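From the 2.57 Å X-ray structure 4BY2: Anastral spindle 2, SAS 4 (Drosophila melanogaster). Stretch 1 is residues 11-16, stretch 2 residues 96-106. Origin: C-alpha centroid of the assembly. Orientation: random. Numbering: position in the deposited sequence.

Stretch 1, residues 11-16: DMLPRL
Stretch 2, residues 96-106: RMLYFNKDIKE

An irregular segment, Asp11 to Leu16, extended from Leu13 onward, lies across one side of a β-hairpin and joins it without a single direct hydrogen bond; the two bury 431 Å² between them. The hairpin must be built first. Strands 96-98 and 104-106 pair through Met97 N to Lys105 O and Lys105 N to Met97 O, both 3.0 Å. Tyr99 N to Asp103 O (2.9 Å) closes the loop round a type I turn from Tyr99 to Lys102, with phi/psi of -60/-35° at Phe100 and -85/18° at Asn101. This register points Met97, Tyr99, Asp103 and Lys105 toward the segment, while Leu98 and Ile104 are out of its reach.

Pro14 gives the most surface, and Pro14 CA sits 7.0 Å from Tyr99 CA. At phi/psi -69/151°, with a C-gamma exo ring, it lies over one face of the Tyr99 ring, CG 4.0 Å from Tyr99 CD1. Its CD meets Phe100 CZ (chi1 p, chi2 91°) at 3.7 Å, and its CB lies 3.4 Å from Asn101 ND2, so one compact ring touches Tyr99, Phe100 and Asn101 of the turn.

Tyr99 (chi1 m, chi2 -88°) brings CE1 to 3.8 Å from both Met12 C and Leu13 C, the former at the ring edge. These contacts are made by backbone carbons, and the CA-to-CB bonds of Met12 and Leu13 point away.

Met12 takes phi/psi 67/-11°, then Leu13 to Leu16 stay extended. Although Met12 CB points away, its m, p, t side chain brings CE to 3.8 Å from Met97 CE; Met97 is t, p, p.

One water links the stretches, donating to Arg15 O (2.7 Å) and Asp103 OD2 (3.0 Å). Arg15 (m, t, t) starts sideways, but its NH2 comes within 4.3 Å of Lys105 CE (t, t, t, m). The rule is apolar packing round Pro14 and Met12, with one water bridging near Arg15.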

# COMPACT_ATOMS: atom_id res chain seq x y z
N ASP A 11 -6.53 -3.57 17.61
CA ASP A 11 -5.21 -4.11 17.95
C ASP A 11 -5.29 -5.53 18.53
O ASP A 11 -6.38 -5.98 18.91
CB ASP A 11 -4.45 -3.15 18.89
CG ASP A 11 -2.93 -3.26 18.85
OD1 ASP A 11 -2.40 -3.95 17.95
OD2 ASP A 11 -2.27 -2.64 19.71
N MET A 12 -4.14 -6.25 18.55
CA MET A 12 -3.96 -7.64 19.01
C MET A 12 -4.69 -8.66 18.11
O MET A 12 -4.43 -9.86 18.22
CB MET A 12 -4.31 -7.82 20.51
CG MET A 12 -3.16 -7.45 21.44
SD MET A 12 -2.82 -5.66 21.55
CE MET A 12 -1.38 -5.67 22.59
N LEU A 13 -5.56 -8.18 17.20
CA LEU A 13 -6.29 -8.98 16.22
C LEU A 13 -5.77 -8.71 14.80
O LEU A 13 -5.51 -7.55 14.47
CB LEU A 13 -7.80 -8.70 16.29
CG LEU A 13 -8.60 -9.58 17.25
CD1 LEU A 13 -9.92 -8.92 17.61
CD2 LEU A 13 -8.83 -10.97 16.67
N PRO A 14 -5.59 -9.75 13.95
CA PRO A 14 -5.07 -9.51 12.60
C PRO A 14 -6.03 -8.77 11.68
O PRO A 14 -7.25 -8.88 11.83
CB PRO A 14 -4.75 -10.92 12.08
CG PRO A 14 -4.83 -11.83 13.27
CD PRO A 14 -5.83 -11.19 14.18
N ARG A 15 -5.47 -8.01 10.73
CA ARG A 15 -6.21 -7.24 9.73
C ARG A 15 -6.77 -8.17 8.65
O ARG A 15 -6.24 -9.26 8.44
CB ARG A 15 -5.28 -6.21 9.05
CG ARG A 15 -4.83 -5.05 9.92
CD ARG A 15 -3.82 -4.22 9.15
NE ARG A 15 -3.39 -3.02 9.89
CZ ARG A 15 -2.53 -2.13 9.43
NH1 ARG A 15 -1.98 -2.28 8.23
NH2 ARG A 15 -2.20 -1.07 10.16
N LEU A 16 -7.83 -7.72 7.96
CA LEU A 16 -8.43 -8.48 6.86
C LEU A 16 -7.61 -8.22 5.59
O LEU A 16 -7.41 -7.06 5.21
CB LEU A 16 -9.91 -8.10 6.65
CG LEU A 16 -10.89 -8.61 7.72
CD1 LEU A 16 -12.07 -7.66 7.88
CD2 LEU A 16 -11.37 -10.02 7.42
N ARG A 96 7.47 -4.88 16.79
CA ARG A 96 7.01 -5.90 15.84
C ARG A 96 6.10 -6.93 16.51
O ARG A 96 6.49 -7.58 17.49
CB ARG A 96 8.14 -6.54 14.99
CG ARG A 96 9.18 -7.38 15.72
CD ARG A 96 10.18 -7.97 14.74
NE ARG A 96 9.55 -8.90 13.80
CZ ARG A 96 10.10 -9.29 12.65
NH1 ARG A 96 11.29 -8.84 12.28
NH2 ARG A 96 9.45 -10.14 11.86
N MET A 97 4.85 -7.04 16.02
CA MET A 97 3.84 -7.96 16.52
C MET A 97 3.79 -9.18 15.60
O MET A 97 3.42 -9.06 14.43
CB MET A 97 2.47 -7.27 16.62
CG MET A 97 1.36 -8.16 17.18
SD MET A 97 1.35 -8.32 18.99
CE MET A 97 0.49 -6.83 19.44
N LEU A 98 4.20 -10.34 16.13
CA LEU A 98 4.19 -11.62 15.41
C LEU A 98 2.89 -12.34 15.77
O LEU A 98 2.82 -12.99 16.82
CB LEU A 98 5.43 -12.47 15.76
CG LEU A 98 6.77 -11.97 15.23
CD1 LEU A 98 7.58 -11.28 16.32
CD2 LEU A 98 7.58 -13.12 14.65
N TYR A 99 1.85 -12.18 14.94
CA TYR A 99 0.53 -12.77 15.15
C TYR A 99 0.52 -14.29 15.01
O TYR A 99 1.43 -14.87 14.41
CB TYR A 99 -0.52 -12.15 14.19
CG TYR A 99 -0.78 -10.67 14.41
CD1 TYR A 99 -1.74 -10.24 15.31
CD2 TYR A 99 -0.11 -9.71 13.65
CE1 TYR A 99 -2.01 -8.88 15.49
CE2 TYR A 99 -0.37 -8.35 13.82
CZ TYR A 99 -1.32 -7.94 14.75
OH TYR A 99 -1.57 -6.60 14.92
N PHE A 100 -0.52 -14.94 15.57
CA PHE A 100 -0.75 -16.39 15.54
C PHE A 100 -0.87 -16.95 14.12
O PHE A 100 -0.41 -18.07 13.86
CB PHE A 100 -1.97 -16.78 16.40
CG PHE A 100 -3.25 -16.01 16.11
CD1 PHE A 100 -4.16 -16.47 15.17
CD2 PHE A 100 -3.55 -14.86 16.82
CE1 PHE A 100 -5.34 -15.76 14.91
CE2 PHE A 100 -4.73 -14.15 16.56
CZ PHE A 100 -5.62 -14.61 15.62
N ASN A 101 -1.47 -16.16 13.20
CA ASN A 101 -1.68 -16.52 11.79
C ASN A 101 -0.46 -16.21 10.88
O ASN A 101 -0.62 -16.15 9.65
CB ASN A 101 -2.97 -15.87 11.26
CG ASN A 101 -2.97 -14.35 11.20
OD1 ASN A 101 -2.18 -13.66 11.85
ND2 ASN A 101 -3.90 -13.79 10.44
N LYS A 102 0.74 -16.02 11.48
CA LYS A 102 2.04 -15.72 10.86
C LYS A 102 2.15 -14.27 10.30
O LYS A 102 3.16 -13.93 9.68
CB LYS A 102 2.42 -16.78 9.79
CG LYS A 102 3.91 -17.08 9.70
CD LYS A 102 4.29 -17.60 8.31
CE LYS A 102 5.78 -17.81 8.13
NZ LYS A 102 6.25 -19.10 8.72
N ASP A 103 1.14 -13.42 10.57
CA ASP A 103 1.12 -12.01 10.15
C ASP A 103 2.09 -11.20 11.00
O ASP A 103 2.24 -11.47 12.19
CB ASP A 103 -0.29 -11.40 10.28
CG ASP A 103 -1.25 -11.65 9.13
OD1 ASP A 103 -0.92 -12.46 8.23
OD2 ASP A 103 -2.34 -11.04 9.13
N ILE A 104 2.75 -10.20 10.39
CA ILE A 104 3.73 -9.34 11.06
C ILE A 104 3.30 -7.86 10.97
O ILE A 104 2.95 -7.40 9.89
CB ILE A 104 5.18 -9.55 10.52
CG1 ILE A 104 5.56 -11.05 10.41
CG2 ILE A 104 6.21 -8.78 11.37
CD1 ILE A 104 6.74 -11.37 9.44
N LYS A 105 3.37 -7.13 12.09
CA LYS A 105 3.08 -5.70 12.15
C LYS A 105 4.29 -4.94 12.73
O LYS A 105 4.52 -4.97 13.94
CB LYS A 105 1.79 -5.43 12.96
CG LYS A 105 1.31 -3.98 12.88
CD LYS A 105 -0.03 -3.80 13.57
CE LYS A 105 -0.35 -2.35 13.84
NZ LYS A 105 0.43 -1.82 14.99
N GLU A 106 5.07 -4.28 11.85
CA GLU A 106 6.26 -3.50 12.21
C GLU A 106 5.93 -2.02 12.40
O GLU A 106 5.37 -1.39 11.51
CB GLU A 106 7.36 -3.66 11.14
CG GLU A 106 8.14 -4.96 11.23
CD GLU A 106 9.13 -5.24 10.12
OE1 GLU A 106 9.52 -4.29 9.40
OE2 GLU A 106 9.54 -6.42 9.97
O HOH W 1 -4.71 -11.16 7.23